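Encapsulated ferritin (PDB 5N5F) oxidises ferrous to ferric iron as a ferritin-like ferroxidase carried as cargo inside an encapsulin nanocompartment, where the iron is stored. Local coordinates at residues Ala34-Ala42 / Leu54-Val62. Numbering follows the deposited sequence.
Sequences AVDWYQQRA and LIHNKNEEV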
# COMPACT_ATOMS: atom_id res chain seq x y z
N ALA B 34 -8.83 -13.45 -8.36
CA ALA B 34 -8.69 -14.85 -7.97
C ALA B 34 -8.39 -15.73 -9.17
O ALA B 34 -7.60 -16.68 -9.07
CB ALA B 34 -9.95 -15.32 -7.25
N VAL B 35 -9.02 -15.44 -10.32
CA VAL B 35 -8.79 -16.24 -11.52
C VAL B 35 -7.34 -16.14 -11.96
O VAL B 35 -6.72 -17.15 -12.34
CB VAL B 35 -9.75 -15.79 -12.64
CG1 VAL B 35 -9.41 -16.47 -13.96
CG2 VAL B 35 -11.19 -16.08 -12.25
N ASP B 36 -6.77 -14.94 -11.92
CA ASP B 36 -5.37 -14.77 -12.32
C ASP B 36 -4.43 -15.40 -11.30
O ASP B 36 -3.48 -16.11 -11.67
CB ASP B 36 -5.06 -13.28 -12.49
CG ASP B 36 -3.65 -13.03 -12.97
OD1 ASP B 36 -3.01 -13.97 -13.47
OD2 ASP B 36 -3.18 -11.88 -12.85
N TRP B 37 -4.68 -15.18 -10.01
CA TRP B 37 -3.76 -15.66 -8.98
C TRP B 37 -3.81 -17.18 -8.85
O TRP B 37 -2.78 -17.81 -8.57
CB TRP B 37 -4.09 -15.00 -7.65
CG TRP B 37 -3.95 -13.51 -7.68
CD1 TRP B 37 -3.27 -12.77 -8.61
CD2 TRP B 37 -4.50 -12.57 -6.75
NE1 TRP B 37 -3.37 -11.43 -8.32
CE2 TRP B 37 -4.12 -11.28 -7.18
CE3 TRP B 37 -5.28 -12.70 -5.60
CZ2 TRP B 37 -4.49 -10.13 -6.49
CZ3 TRP B 37 -5.65 -11.55 -4.92
CH2 TRP B 37 -5.25 -10.29 -5.36
N TYR B 38 -4.98 -17.79 -9.04
CA TYR B 38 -5.06 -19.25 -8.94
C TYR B 38 -4.29 -19.92 -10.07
O TYR B 38 -3.58 -20.90 -9.84
CB TYR B 38 -6.52 -19.70 -8.95
CG TYR B 38 -7.27 -19.46 -7.65
CD1 TYR B 38 -6.77 -18.60 -6.68
CD2 TYR B 38 -8.46 -20.11 -7.40
CE1 TYR B 38 -7.45 -18.39 -5.49
CE2 TYR B 38 -9.15 -19.91 -6.22
CZ TYR B 38 -8.65 -19.05 -5.27
OH TYR B 38 -9.34 -18.86 -4.10
N GLN B 39 -4.41 -19.40 -11.29
CA GLN B 39 -3.68 -19.99 -12.41
C GLN B 39 -2.18 -19.89 -12.18
O GLN B 39 -1.44 -20.85 -12.41
CB GLN B 39 -4.08 -19.31 -13.72
CG GLN B 39 -3.49 -19.96 -14.95
CD GLN B 39 -3.90 -21.42 -15.09
OE1 GLN B 39 -5.08 -21.74 -15.18
NE2 GLN B 39 -2.91 -22.30 -15.11
N GLN B 40 -1.70 -18.72 -11.74
CA GLN B 40 -0.28 -18.56 -11.46
C GLN B 40 0.20 -19.56 -10.41
O GLN B 40 1.24 -20.20 -10.57
CB GLN B 40 -0.00 -17.13 -10.99
CG GLN B 40 -0.13 -16.08 -12.07
CD GLN B 40 0.20 -14.70 -11.56
OE1 GLN B 40 1.12 -14.52 -10.76
NE2 GLN B 40 -0.57 -13.70 -12.01
N ARG B 41 -0.56 -19.70 -9.31
CA ARG B 41 -0.13 -20.60 -8.25
C ARG B 41 -0.23 -22.06 -8.67
O ARG B 41 0.61 -22.88 -8.26
CB ARG B 41 -0.95 -20.34 -6.99
CG ARG B 41 -0.64 -18.99 -6.34
CD ARG B 41 -1.02 -18.96 -4.87
NE ARG B 41 -2.45 -18.75 -4.68
CZ ARG B 41 -3.03 -17.56 -4.50
NH1 ARG B 41 -2.30 -16.45 -4.48
NH2 ARG B 41 -4.34 -17.49 -4.33
N ALA B 42 -1.23 -22.41 -9.49
CA ALA B 42 -1.33 -23.78 -9.99
C ALA B 42 -0.18 -24.10 -10.94
O ALA B 42 0.32 -25.23 -10.96
CB ALA B 42 -2.67 -23.99 -10.68
N LEU B 54 -6.72 -26.00 -6.90
CA LEU B 54 -6.61 -24.61 -7.33
C LEU B 54 -7.37 -24.37 -8.63
O LEU B 54 -8.07 -23.36 -8.77
CB LEU B 54 -5.14 -24.23 -7.49
CG LEU B 54 -4.34 -24.01 -6.20
CD1 LEU B 54 -2.87 -23.83 -6.53
CD2 LEU B 54 -4.86 -22.81 -5.42
N ILE B 55 -7.25 -25.29 -9.59
CA ILE B 55 -7.95 -25.14 -10.86
C ILE B 55 -9.45 -25.26 -10.66
O ILE B 55 -10.24 -24.48 -11.22
CB ILE B 55 -7.44 -26.18 -11.88
CG1 ILE B 55 -5.94 -26.00 -12.14
CG2 ILE B 55 -8.22 -26.09 -13.20
CD1 ILE B 55 -5.56 -24.71 -12.87
N HIS B 56 -9.88 -26.23 -9.85
CA HIS B 56 -11.31 -26.44 -9.63
C HIS B 56 -11.97 -25.19 -9.04
O HIS B 56 -13.06 -24.80 -9.46
CB HIS B 56 -11.54 -27.63 -8.71
CG HIS B 56 -12.96 -27.80 -8.28
ND1 HIS B 56 -13.52 -27.07 -7.26
CD2 HIS B 56 -13.94 -28.62 -8.73
CE1 HIS B 56 -14.78 -27.43 -7.10
NE2 HIS B 56 -15.06 -28.37 -7.98
N ASN B 57 -11.32 -24.57 -8.06
CA ASN B 57 -11.90 -23.39 -7.44
C ASN B 57 -11.70 -22.15 -8.31
O ASN B 57 -12.56 -21.26 -8.31
CB ASN B 57 -11.29 -23.18 -6.05
CG ASN B 57 -11.69 -24.29 -5.08
OD1 ASN B 57 -12.61 -25.06 -5.34
ND2 ASN B 57 -10.99 -24.37 -3.95
N LYS B 58 -10.59 -22.08 -9.05
CA LYS B 58 -10.45 -21.04 -10.06
C LYS B 58 -11.67 -21.01 -10.97
O LYS B 58 -12.24 -19.95 -11.23
CB LYS B 58 -9.18 -21.29 -10.89
CG LYS B 58 -9.02 -20.38 -12.09
CD LYS B 58 -8.00 -20.90 -13.09
CE LYS B 58 -8.41 -20.54 -14.51
NZ LYS B 58 -7.29 -20.65 -15.49
N ASN B 59 -12.08 -22.18 -11.45
CA ASN B 59 -13.19 -22.25 -12.39
C ASN B 59 -14.49 -21.78 -11.76
O ASN B 59 -15.33 -21.18 -12.44
CB ASN B 59 -13.33 -23.68 -12.91
CG ASN B 59 -12.19 -24.07 -13.84
OD1 ASN B 59 -11.45 -23.21 -14.31
ND2 ASN B 59 -12.06 -25.36 -14.10
N GLU B 60 -14.68 -22.03 -10.46
CA GLU B 60 -15.86 -21.50 -9.79
C GLU B 60 -15.76 -20.00 -9.59
O GLU B 60 -16.79 -19.31 -9.55
CB GLU B 60 -16.08 -22.22 -8.45
CG GLU B 60 -16.39 -23.70 -8.61
CD GLU B 60 -16.97 -24.33 -7.36
OE1 GLU B 60 -17.00 -23.66 -6.30
OE2 GLU B 60 -17.41 -25.50 -7.43
N GLU B 61 -14.55 -19.46 -9.47
CA GLU B 61 -14.40 -18.01 -9.43
C GLU B 61 -14.83 -17.38 -10.75
O GLU B 61 -15.46 -16.32 -10.76
CB GLU B 61 -12.95 -17.62 -9.10
CG GLU B 61 -12.47 -18.09 -7.73
CD GLU B 61 -13.40 -17.67 -6.60
OE1 GLU B 61 -13.72 -16.47 -6.50
OE2 GLU B 61 -13.82 -18.56 -5.83
N VAL B 62 -14.51 -18.03 -11.87
CA VAL B 62 -15.02 -17.58 -13.16
C VAL B 62 -16.54 -17.55 -13.14
O VAL B 62 -17.17 -16.57 -13.55
CB VAL B 62 -14.49 -18.47 -14.30
CG1 VAL B 62 -15.08 -18.04 -15.65
CG2 VAL B 62 -12.98 -18.44 -14.36
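Y38 packs as a knob into the hole formed by L54, N57, K58 and E61. Its CG lies anti to the carbonyl carbon (chi1 -76°), and the ring reaches across to helix 48-75. One ring edge meets the backbone there, with CD2 of Y38 3.3 Å from N of K58. That N also donates to O of L54 within its own helix. The ring's CE2 lies 3.9 Å from CB of N57. Toward the short turn that joins helix 16-44 to helix 48-75, A42 CB sits 3.7 Å from I55 CD1 and also touches L54 CB. The CD1 branch of L54 runs along the backbone of R41 and A42. At the other end V35 and V62 cross at about a right angle, CG2 of V35 to CG2 of V62 at 3.6 Å. Beside them A34 CB rests on CG of E61 at 3.8 Å.

The polar edge is made by K58 and Q39. The aliphatic part of K58 slides past Y38 in the opposite direction. Q39 bends at chi2 (59°), which brings its amide oxygen to NZ of K58. NZ of K58 donates to OE1 of Q39; the modelled 2.5 Å is very short, so the exact distance is doubtful. NE2 of Q39 is held by D43, so both ends of the amide have partners. On another side, NH2 of R41 makes a salt bridge with OE1 of E30 of a neighbouring subunit.

Segments 34-42 and 54-62 run antiparallel; their axes approach to 8.8 Å, with 165° between their directions. This is the two-helix hairpin of the EncFtn N-terminal domain, which crystallizes as a decameric ring. E61 is a probable iron ligand by similarity, near E31 and H64. E61 of that same neighbouring subunit also lies close, consistent with a ferroxidase site assembled between two subunits.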